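Local structure of probable branched-chain-amino-acid aminotransferase (Thermotoga maritima MSB8, 3CSW) at residues Y60-R65 / G198-I203; G177-V182 / L237-A242; K189-S194 / R222-W227. The protein probably catalyses the pyridoxal-phosphate-dependent transfer of the amino group of leucine, isoleucine or valine to 2-oxoglutarate. All coordinates share one frame; numbering follows the deposited sequence. Where two conformers were deposited one is given.

Interaction 1 (Y60-R65 / G198-I203). With PLP (pyridoxal-5'-phosphate), chain E.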
loop_
_atom_site.group_PDB
_atom_site.type_symbol
_atom_site.label_atom_id
_atom_site.label_comp_id
_atom_site.label_asym_id
_atom_site.label_seq_id
_atom_site.Cartn_x
_atom_site.Cartn_y
_atom_site.Cartn_z
ATOM N N TYR A 60 7.440 32.283 -5.276
ATOM C CA TYR A 60 8.750 32.366 -4.628
ATOM C C TYR A 60 8.831 31.493 -3.369
ATOM O O TYR A 60 9.819 30.801 -3.145
ATOM C CB TYR A 60 9.069 33.821 -4.257
ATOM C CG TYR A 60 10.449 34.003 -3.662
ATOM C CD1 TYR A 60 11.581 34.068 -4.475
ATOM C CD2 TYR A 60 10.626 34.075 -2.289
ATOM C CE1 TYR A 60 12.856 34.209 -3.928
ATOM C CE2 TYR A 60 11.895 34.215 -1.722
ATOM C CZ TYR A 60 13.005 34.284 -2.540
ATOM O OH TYR A 60 14.258 34.443 -1.956
ATOM N N THR A 61 7.803 31.530 -2.533
ATOM C CA THR A 61 7.836 30.738 -1.291
ATOM C C THR A 61 7.725 29.234 -1.583
ATOM O O THR A 61 8.306 28.436 -0.852
ATOM C CB THR A 61 6.787 31.219 -0.245
ATOM O OG1 THR A 61 5.477 30.844 -0.663
ATOM C CG2 THR A 61 6.857 32.753 -0.085
ATOM N N ARG A 62 6.997 28.849 -2.632
ATOM C CA ARG A 62 6.898 27.439 -3.045
ATOM C C ARG A 62 8.245 26.969 -3.561
ATOM O O ARG A 62 8.646 25.833 -3.319
ATOM C CB ARG A 62 5.867 27.206 -4.162
ATOM C CG ARG A 62 4.542 26.567 -3.752
ATOM C CD ARG A 62 4.115 25.481 -4.766
ATOM N NE ARG A 62 3.983 25.993 -6.133
ATOM C CZ ARG A 62 2.938 25.800 -6.937
ATOM N NH1 ARG A 62 1.893 25.087 -6.553
ATOM N NH2 ARG A 62 2.951 26.319 -8.151
ATOM N N LEU A 63 8.924 27.847 -4.301
ATOM C CA LEU A 63 10.256 27.549 -4.831
ATOM C C LEU A 63 11.196 27.296 -3.651
ATOM O O LEU A 63 11.910 26.295 -3.625
ATOM C CB LEU A 63 10.771 28.685 -5.731
ATOM C CG LEU A 63 12.052 28.463 -6.562
ATOM C CD1 LEU A 63 11.896 27.377 -7.654
ATOM C CD2 LEU A 63 12.503 29.764 -7.216
ATOM N N LYS A 64 11.179 28.189 -2.665
ATOM C CA LYS A 64 12.010 28.018 -1.470
ATOM C C LYS A 64 11.723 26.681 -0.753
ATOM O O LYS A 64 12.633 25.959 -0.345
ATOM C CB LYS A 64 11.809 29.195 -0.515
ATOM C CG LYS A 64 12.734 29.140 0.684
ATOM C CD LYS A 64 12.689 30.411 1.564
ATOM C CE LYS A 64 13.867 30.407 2.571
ATOM N NZ LYS A 64 14.242 29.007 3.042
ATOM N N ARG A 65 10.450 26.353 -0.627
ATOM C CA ARG A 65 10.033 25.110 -0.009
ATOM C C ARG A 65 10.525 23.877 -0.778
ATOM O O ARG A 65 10.968 22.914 -0.157
ATOM C CB ARG A 65 8.504 25.075 0.146
ATOM C CG ARG A 65 7.993 23.828 0.819
ATOM C CD ARG A 65 6.489 23.806 0.851
ATOM N NE ARG A 65 5.948 23.612 -0.490
ATOM C CZ ARG A 65 4.664 23.701 -0.807
ATOM N NH1 ARG A 65 3.760 23.974 0.124
ATOM N NH2 ARG A 65 4.290 23.521 -2.066
ATOM N N GLY A 198 -2.389 13.798 -1.098
ATOM C CA GLY A 198 -1.026 13.637 -1.574
ATOM C C GLY A 198 -0.814 14.408 -2.845
ATOM O O GLY A 198 -0.384 13.855 -3.861
ATOM N N ILE A 199 -1.097 15.698 -2.783
ATOM C CA ILE A 199 -1.113 16.535 -3.967
ATOM C C ILE A 199 -0.274 17.794 -3.800
ATOM O O ILE A 199 0.138 18.128 -2.702
ATOM C CB ILE A 199 -2.596 16.922 -4.351
ATOM C CG1 ILE A 199 -3.217 17.836 -3.291
ATOM C CG2 ILE A 199 -3.426 15.653 -4.540
ATOM C CD1 ILE A 199 -4.496 18.524 -3.674
ATOM N N LEU A 200 -0.044 18.475 -4.923
ATOM C CA LEU A 200 0.563 19.799 -4.960
ATOM C C LEU A 200 -0.498 20.869 -4.640
ATOM O O LEU A 200 -1.610 20.814 -5.153
ATOM C CB LEU A 200 1.112 20.031 -6.345
ATOM C CG LEU A 200 2.109 21.144 -6.517
ATOM C CD1 LEU A 200 3.369 20.844 -5.750
ATOM C CD2 LEU A 200 2.403 21.277 -7.983
ATOM N N ASP A 201 -0.153 21.809 -3.761
ATOM C CA ASP A 201 -1.047 22.912 -3.361
ATOM C C ASP A 201 -0.973 24.023 -4.410
ATOM O O ASP A 201 -0.286 25.027 -4.239
ATOM C CB ASP A 201 -0.700 23.460 -1.953
ATOM C CG ASP A 201 0.795 23.780 -1.783
ATOM O OD1 ASP A 201 1.648 23.146 -2.463
ATOM O OD2 ASP A 201 1.122 24.662 -0.963
ATOM N N GLY A 202 -1.656 23.803 -5.521
ATOM C CA GLY A 202 -1.653 24.759 -6.599
ATOM C C GLY A 202 -2.170 26.126 -6.178
ATOM O O GLY A 202 -3.118 26.236 -5.379
ATOM N N ILE A 203 -1.523 27.151 -6.709
ATOM C CA ILE A 203 -1.900 28.549 -6.476
ATOM C C ILE A 203 -3.246 28.924 -7.139
ATOM O O ILE A 203 -3.989 29.736 -6.584
ATOM C CB ILE A 203 -0.760 29.504 -6.918
ATOM C CG1 ILE A 203 0.439 29.268 -5.984
ATOM C CG2 ILE A 203 -1.259 30.992 -6.980
ATOM C CD1 ILE A 203 1.715 29.928 -6.380
HETATM N N1 PLP E . -0.408 19.714 -10.136
HETATM C C2 PLP E . 0.837 19.492 -10.717
HETATM C C2A PLP E . 1.370 18.093 -10.708
HETATM C C3 PLP E . 1.548 20.568 -11.292
HETATM O O3 PLP E . 2.739 20.359 -11.947
HETATM C C4 PLP E . 0.986 21.868 -11.269
HETATM C C4A PLP E . 1.692 23.020 -11.930
HETATM O O4A PLP E . 1.574 23.202 -13.157
HETATM C C5 PLP E . -0.275 22.064 -10.682
HETATM C C6 PLP E . -0.952 20.983 -10.113
HETATM C C5A PLP E . -1.020 23.372 -10.828
HETATM O O4P PLP E . -0.571 24.306 -9.856
HETATM P P PLP E . -0.678 25.919 -10.073
HETATM O O1P PLP E . 0.160 26.643 -9.001
HETATM O O2P PLP E . -2.115 26.342 -9.954
HETATM O O3P PLP E . -0.145 26.178 -11.476
#
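Arg65 and Asp201 meet tip to tip in a bidentate salt bridge, the guanidinium approaching the carboxylate end-on with its two terminal nitrogens. Arg65 NH2 reaches Asp201 OD1 at 2.7 Å on its syn lone pair, and Arg65 NH1 reaches Asp201 OD2 at 2.9 Å. The two planes are turned 37° from each other, yet both oxygens stay close to the guanidinium plane. With CG between the backbone N and the carbonyl carbon (chi1 50°), the Asp201 carboxylate swings over to the helix, while Arg65 starts anti to the backbone N and bends only at chi3. An alanine in place of Arg65 would probably leave the Asp201 carboxylate without its paired partner and freer to turn.

One helical turn earlier, Arg62, modelled in two conformers, runs past Asp201 in the opposite direction and goes on to the cofactor. In one conformer its NH2 donates to PLP O1P at 2.9 Å, with a weak second bond from NH1, while Ile203 CD1 lies over one guanidinium face. Ile203 N donates to the same PLP O1P at 2.9 Å. Gly202, the N-cap residue, has no CB that could clash with PLP O4P. Leu200 lies over the pyridine ring, its CD2 3.5 Å from PLP C3. All four residues line the PLP pocket of this class-IV aminotransferase, the N-terminus of helix 203-214 meeting the phosphate.

Thus helix 56-68 is tied to the loop that leads from strand 189-193 into helix 203-214; Glu44 of strand 42-49 forms a salt bridge with Arg62 NE, and Glu176 of strand 174-177 accepts the N-H of Leu200.

Interaction 2 (G177-V182 / L237-A242). With PLP (pyridoxal-5'-phosphate), chain E.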
loop_
_atom_site.group_PDB
_atom_site.type_symbol
_atom_site.label_atom_id
_atom_site.label_comp_id
_atom_site.label_asym_id
_atom_site.label_seq_id
_atom_site.Cartn_x
_atom_site.Cartn_y
_atom_site.Cartn_z
ATOM N N GLY A 177 -4.291 16.352 -11.896
ATOM C CA GLY A 177 -3.772 16.185 -13.241
ATOM C C GLY A 177 -2.250 16.283 -13.245
ATOM O O GLY A 177 -1.664 16.714 -12.261
ATOM N N SER A 178 -1.621 15.910 -14.374
ATOM C CA SER A 178 -0.152 16.007 -14.548
ATOM C C SER A 178 0.399 17.449 -14.464
ATOM O O SER A 178 1.583 17.654 -14.173
ATOM C CB SER A 178 0.313 15.307 -15.841
ATOM O OG SER A 178 0.040 16.053 -17.023
ATOM N N PHE A 179 -0.455 18.441 -14.709
ATOM C CA PHE A 179 -0.052 19.854 -14.639
ATOM C C PHE A 179 -1.168 20.771 -14.086
ATOM O O PHE A 179 -1.071 21.994 -14.216
ATOM C CB PHE A 179 0.432 20.371 -16.016
ATOM C CG PHE A 179 -0.637 20.368 -17.120
ATOM C CD1 PHE A 179 -1.524 21.446 -17.277
ATOM C CD2 PHE A 179 -0.722 19.312 -18.039
ATOM C CE1 PHE A 179 -2.477 21.443 -18.289
ATOM C CE2 PHE A 179 -1.677 19.312 -19.066
ATOM C CZ PHE A 179 -2.569 20.384 -19.177
ATOM N N SER A 180 -2.190 20.188 -13.450
ATOM C CA SER A 180 -3.345 20.927 -12.953
ATOM C C SER A 180 -3.923 20.277 -11.712
ATOM O O SER A 180 -3.631 19.148 -11.447
ATOM C CB SER A 180 -4.443 20.955 -14.030
ATOM O OG SER A 180 -4.849 19.633 -14.433
ATOM N N ASN A 181 -4.743 21.011 -10.955
ATOM C CA ASN A 181 -5.568 20.430 -9.904
ATOM C C ASN A 181 -6.998 20.160 -10.414
ATOM O O ASN A 181 -7.439 20.730 -11.422
ATOM C CB ASN A 181 -5.593 21.299 -8.655
ATOM C CG ASN A 181 -4.249 21.349 -7.934
ATOM O OD1 ASN A 181 -3.552 22.372 -7.976
ATOM N ND2 ASN A 181 -3.883 20.257 -7.261
ATOM N N VAL A 182 -7.696 19.260 -9.719
ATOM C CA VAL A 182 -9.042 18.784 -10.080
ATOM C C VAL A 182 -10.105 19.226 -9.077
ATOM O O VAL A 182 -9.929 19.131 -7.869
ATOM C CB VAL A 182 -9.043 17.223 -10.168
ATOM C CG1 VAL A 182 -10.490 16.618 -10.392
ATOM C CG2 VAL A 182 -8.061 16.785 -11.265
ATOM N N LEU A 237 -10.570 21.722 -14.230
ATOM C CA LEU A 237 -9.170 21.757 -13.859
ATOM C C LEU A 237 -8.739 23.180 -13.561
ATOM O O LEU A 237 -9.337 24.139 -14.058
ATOM C CB LEU A 237 -8.291 21.223 -14.994
ATOM C CG LEU A 237 -8.662 19.897 -15.644
ATOM C CD1 LEU A 237 -7.758 19.622 -16.857
ATOM C CD2 LEU A 237 -8.628 18.754 -14.608
ATOM N N THR A 238 -7.685 23.321 -12.766
ATOM C CA THR A 238 -7.098 24.629 -12.498
ATOM C C THR A 238 -5.575 24.570 -12.685
ATOM O O THR A 238 -4.923 23.673 -12.181
ATOM C CB THR A 238 -7.442 25.126 -11.046
ATOM O OG1 THR A 238 -6.848 24.259 -10.072
ATOM C CG2 THR A 238 -8.947 25.173 -10.815
ATOM N N HIS A 239 -5.014 25.525 -13.412
ATOM C CA HIS A 239 -3.560 25.661 -13.516
ATOM C C HIS A 239 -3.182 27.094 -13.905
ATOM O O HIS A 239 -3.994 27.826 -14.426
ATOM C CB HIS A 239 -2.941 24.611 -14.472
ATOM C CG HIS A 239 -3.411 24.691 -15.893
ATOM N ND1 HIS A 239 -2.647 25.246 -16.905
ATOM C CD2 HIS A 239 -4.551 24.255 -16.478
ATOM C CE1 HIS A 239 -3.305 25.156 -18.048
ATOM N NE2 HIS A 239 -4.461 24.565 -17.820
ATOM N N THR A 240 -1.938 27.475 -13.645
ATOM C CA THR A 240 -1.480 28.845 -13.817
ATOM C C THR A 240 -1.839 29.504 -15.161
ATOM O O THR A 240 -2.408 30.611 -15.191
ATOM C CB THR A 240 0.070 28.962 -13.582
ATOM O OG1 THR A 240 0.367 28.859 -12.178
ATOM C CG2 THR A 240 0.587 30.285 -14.072
ATOM N N SER A 241 -1.513 28.835 -16.267
ATOM C CA SER A 241 -1.609 29.488 -17.565
ATOM C C SER A 241 -3.025 29.826 -17.962
ATOM O O SER A 241 -3.253 30.916 -18.470
ATOM C CB SER A 241 -0.897 28.681 -18.674
ATOM O OG SER A 241 -1.407 27.367 -18.781
ATOM N N ALA A 242 -3.967 28.931 -17.671
ATOM C CA ALA A 242 -5.319 29.029 -18.180
ATOM C C ALA A 242 -6.388 29.377 -17.144
ATOM O O ALA A 242 -7.461 29.805 -17.524
ATOM C CB ALA A 242 -5.691 27.717 -18.902
HETATM N N1 PLP E . -0.408 19.714 -10.136
HETATM C C2 PLP E . 0.837 19.492 -10.717
HETATM C C2A PLP E . 1.370 18.093 -10.708
HETATM C C3 PLP E . 1.548 20.568 -11.292
HETATM O O3 PLP E . 2.739 20.359 -11.947
HETATM C C4 PLP E . 0.986 21.868 -11.269
HETATM C C4A PLP E . 1.692 23.020 -11.930
HETATM O O4A PLP E . 1.574 23.202 -13.157
HETATM C C5 PLP E . -0.275 22.064 -10.682
HETATM C C6 PLP E . -0.952 20.983 -10.113
HETATM C C5A PLP E . -1.020 23.372 -10.828
HETATM O O4P PLP E . -0.571 24.306 -9.856
HETATM P P PLP E . -0.678 25.919 -10.073
HETATM O O1P PLP E . 0.160 26.643 -9.001
HETATM O O2P PLP E . -2.115 26.342 -9.954
HETATM O O3P PLP E . -0.145 26.178 -11.476
HETATM O O HOH W 1 -4.150 24.693 -9.298
#
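Asn181 and Thr238 form an antiparallel hydrogen-bonded pair, with Asn181 N to Thr238 O and Thr238 N to Asn181 O both 2.9 Å, and Val182 and Leu237 follow as a non-hydrogen-bonded pair.

Beyond this pairing, Phe179 sets its edge against the face of His239 in a T-shaped stack. Phe179 CE1 stands over the centre of the imidazole, 3.7 Å from His239 NE2, and the ring planes are 88° apart. Both residues hold CG between the backbone N and the carbonyl carbon (chi1 63° and 62°), an arrangement that brings the two rings together. The imidazole is also fixed at its rim, where NE2 is hydrogen-bonded to the hydroxyl of Tyr163. Ser180 OG packs against Leu237 CD1 but bonds to Asp164, and Val182 CG2 lies alongside Leu237 CD2 at 3.9 Å.

On the sheet face that carries Asn181 and Thr238 the contact turns polar. A water bridges Asn181 OD1 (2.7 Å), Thr238 OG1 and the phosphate atom PLP O2P, while Asn181 ND2 is bonded to Leu200 O. Past the strand end, Thr240 holds PLP O3P twice, through its N at 3.1 Å and through its OG1 at 2.8 Å. The backbone from Phe179 to Ser180 lies against the pyridine ring, with Ser180 C 3.4 Å from PLP C6.

The chemistry is therefore divided: backbone bonds and packing join the strands, whereas these two segments offer the phosphate neutral donors, the Thr240 N-H and hydroxyl and a water held by Asn181 and Thr238, which probably complement the positive charge that Arg62 brings to another of its oxygens.

Interaction 3 (K189-S194 / R222-W227)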
loop_
_atom_site.group_PDB
_atom_site.type_symbol
_atom_site.label_atom_id
_atom_site.label_comp_id
_atom_site.label_asym_id
_atom_site.label_seq_id
_atom_site.Cartn_x
_atom_site.Cartn_y
_atom_site.Cartn_z
ATOM N N LYS A 189 -22.357 21.548 -4.425
ATOM C CA LYS A 189 -21.138 21.683 -3.618
ATOM C C LYS A 189 -19.881 21.560 -4.492
ATOM O O LYS A 189 -19.801 20.657 -5.333
ATOM C CB LYS A 189 -21.075 20.609 -2.533
ATOM C CG LYS A 189 -22.243 20.583 -1.548
ATOM C CD LYS A 189 -22.098 19.390 -0.599
ATOM N N LEU A 190 -18.912 22.457 -4.279
ATOM C CA LEU A 190 -17.617 22.390 -4.942
ATOM C C LEU A 190 -16.691 21.495 -4.077
ATOM O O LEU A 190 -16.481 21.764 -2.898
ATOM C CB LEU A 190 -17.013 23.796 -5.138
ATOM C CG LEU A 190 -15.679 23.844 -5.896
ATOM C CD1 LEU A 190 -15.861 23.368 -7.311
ATOM C CD2 LEU A 190 -15.048 25.225 -5.863
ATOM N N ILE A 191 -16.175 20.420 -4.680
ATOM C CA ILE A 191 -15.404 19.392 -3.987
ATOM C C ILE A 191 -14.036 19.246 -4.662
ATOM O O ILE A 191 -13.945 19.225 -5.883
ATOM C CB ILE A 191 -16.165 18.025 -3.996
ATOM C CG1 ILE A 191 -17.541 18.153 -3.316
ATOM C CG2 ILE A 191 -15.320 16.933 -3.345
ATOM C CD1 ILE A 191 -18.531 17.096 -3.757
ATOM N N THR A 192 -12.969 19.208 -3.861
ATOM C CA THR A 192 -11.611 19.081 -4.367
ATOM C C THR A 192 -10.764 18.225 -3.411
ATOM O O THR A 192 -10.958 18.271 -2.184
ATOM C CB THR A 192 -10.948 20.467 -4.622
ATOM O OG1 THR A 192 -9.825 20.332 -5.508
ATOM C CG2 THR A 192 -10.512 21.135 -3.341
ATOM N N PRO A 193 -9.850 17.398 -3.974
ATOM C CA PRO A 193 -8.935 16.664 -3.106
ATOM C C PRO A 193 -8.194 17.541 -2.075
ATOM O O PRO A 193 -7.656 18.605 -2.412
ATOM C CB PRO A 193 -7.959 16.015 -4.096
ATOM C CG PRO A 193 -8.825 15.770 -5.331
ATOM C CD PRO A 193 -9.677 17.023 -5.391
ATOM N N SER A 194 -8.199 17.068 -0.837
ATOM C CA SER A 194 -7.455 17.657 0.261
ATOM C C SER A 194 -5.961 17.498 0.011
ATOM O O SER A 194 -5.542 16.602 -0.721
ATOM C CB SER A 194 -7.841 16.944 1.546
ATOM O OG SER A 194 -7.732 15.538 1.377
ATOM N N ARG A 222 -11.444 17.307 0.727
ATOM C CA ARG A 222 -11.465 15.984 1.370
ATOM C C ARG A 222 -10.886 14.921 0.445
ATOM O O ARG A 222 -10.488 15.206 -0.667
ATOM C CB ARG A 222 -12.897 15.611 1.757
ATOM C CG ARG A 222 -13.883 15.675 0.607
ATOM C CD ARG A 222 -15.160 14.975 0.995
ATOM N NE ARG A 222 -16.181 14.985 -0.054
ATOM C CZ ARG A 222 -16.324 14.053 -0.997
ATOM N NH1 ARG A 222 -15.481 13.029 -1.110
ATOM N NH2 ARG A 222 -17.307 14.172 -1.856
ATOM N N VAL A 223 -10.823 13.697 0.920
ATOM C CA VAL A 223 -10.480 12.581 0.068
ATOM C C VAL A 223 -11.654 12.368 -0.913
ATOM O O VAL A 223 -12.803 12.255 -0.497
ATOM C CB VAL A 223 -10.194 11.296 0.885
ATOM C CG1 VAL A 223 -10.025 10.068 -0.044
ATOM C CG2 VAL A 223 -8.957 11.505 1.766
ATOM N N VAL A 224 -11.332 12.342 -2.208
ATOM C CA VAL A 224 -12.298 12.157 -3.288
ATOM C C VAL A 224 -11.886 10.859 -3.984
ATOM O O VAL A 224 -10.747 10.716 -4.378
ATOM C CB VAL A 224 -12.249 13.334 -4.262
ATOM C CG1 VAL A 224 -13.198 13.105 -5.480
ATOM C CG2 VAL A 224 -12.573 14.641 -3.520
ATOM N N TRP A 225 -12.795 9.891 -4.050
ATOM C CA TRP A 225 -12.525 8.596 -4.701
ATOM C C TRP A 225 -12.801 8.692 -6.211
ATOM O O TRP A 225 -13.692 9.441 -6.645
ATOM C CB TRP A 225 -13.365 7.480 -4.044
ATOM C CG TRP A 225 -13.039 7.272 -2.598
ATOM C CD1 TRP A 225 -13.876 7.458 -1.540
ATOM C CD2 TRP A 225 -11.782 6.844 -2.042
ATOM N NE1 TRP A 225 -13.226 7.160 -0.361
ATOM C CE2 TRP A 225 -11.940 6.796 -0.638
ATOM C CE3 TRP A 225 -10.542 6.514 -2.588
ATOM C CZ2 TRP A 225 -10.921 6.422 0.216
ATOM C CZ3 TRP A 225 -9.503 6.159 -1.716
ATOM C CH2 TRP A 225 -9.705 6.131 -0.337
ATOM N N VAL A 226 -12.043 7.946 -7.014
ATOM C CA VAL A 226 -12.145 8.083 -8.483
ATOM C C VAL A 226 -13.580 8.001 -9.053
ATOM O O VAL A 226 -13.944 8.787 -9.933
ATOM C CB VAL A 226 -11.209 7.120 -9.234
ATOM C CG1 VAL A 226 -11.459 5.643 -8.837
ATOM C CG2 VAL A 226 -11.269 7.391 -10.775
ATOM N N TRP A 227 -14.387 7.073 -8.550
ATOM C CA TRP A 227 -15.766 6.886 -9.043
ATOM C C TRP A 227 -16.724 8.094 -8.844
ATOM O O TRP A 227 -17.719 8.224 -9.550
ATOM C CB TRP A 227 -16.361 5.606 -8.469
ATOM C CG TRP A 227 -16.495 5.556 -6.976
ATOM C CD1 TRP A 227 -17.570 5.970 -6.227
ATOM C CD2 TRP A 227 -15.548 5.017 -6.048
ATOM N NE1 TRP A 227 -17.327 5.752 -4.889
ATOM C CE2 TRP A 227 -16.099 5.162 -4.751
ATOM C CE3 TRP A 227 -14.287 4.423 -6.181
ATOM C CZ2 TRP A 227 -15.434 4.716 -3.599
ATOM C CZ3 TRP A 227 -13.615 3.995 -5.030
ATOM C CH2 TRP A 227 -14.192 4.139 -3.759
#
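Ile191 and Val224 meet through their branch methyls, CG2 to CG2 at 3.6 Å, and the same Ile191 CG2 covers one face of the Arg222 guanidinium, offset toward its rim. Pro193 adds its CD to the patch, 4.2 Å from Val224 CG2.

Two backbone bonds hold these groups together. Arg222 N donates to Thr192 O at 3.1 Å, and Ser194 N donates to Arg222 O at 3.0 Å, the latter from well above the carbonyl plane. Pro193, which has no N-H to give, adds a CA-H...O contact to Arg222 O at 3.2 Å.

CG of Arg222 sits between the backbone N and the carbonyl carbon (chi1 54°), and from there the extended chain carries the guanidinium to Ile191, although the residue's CB points away from 189-194. There NH1 bonds to Val223 O at 2.9 Å, and salt bridges from NE to Glu220 and from NH2 to Glu228 fix its rotation.

Strands 189-193 and 219-222 are thus parallel neighbours at the edge of a mixed sheet, joined by a beta-alpha-beta crossover through helix 203-214. Strand 181-186 flanks 189-193 on its other side, and Trp225 extends to a cation-pi contact with Arg133 of a neighbouring subunit.

How the interactions relate
Interactions 1 and 2 are buried and share the cofactor: Leu200 lies over one face of the pyridine ring and the Phe179-Ser180 peptide against the other, and the Leu200 O to Asn181 ND2 bond joins them directly. Their phosphate chemistry differs, with arginine and a helix start in 60-65/198-203 but hydroxyl, amide and water in 177-182/237-242. Interaction 3, only partly buried, joins the edge strand 219-222 to 189-193 in the same sheet as interaction 2, next to its strand 181-186, and Thr192 OG1 bonds to Val182 O between the adjacent strands. Away from the cofactor, its arginine covers an apolar patch and pairs with glutamates, and Trp225 to Trp227 pack on other subunits.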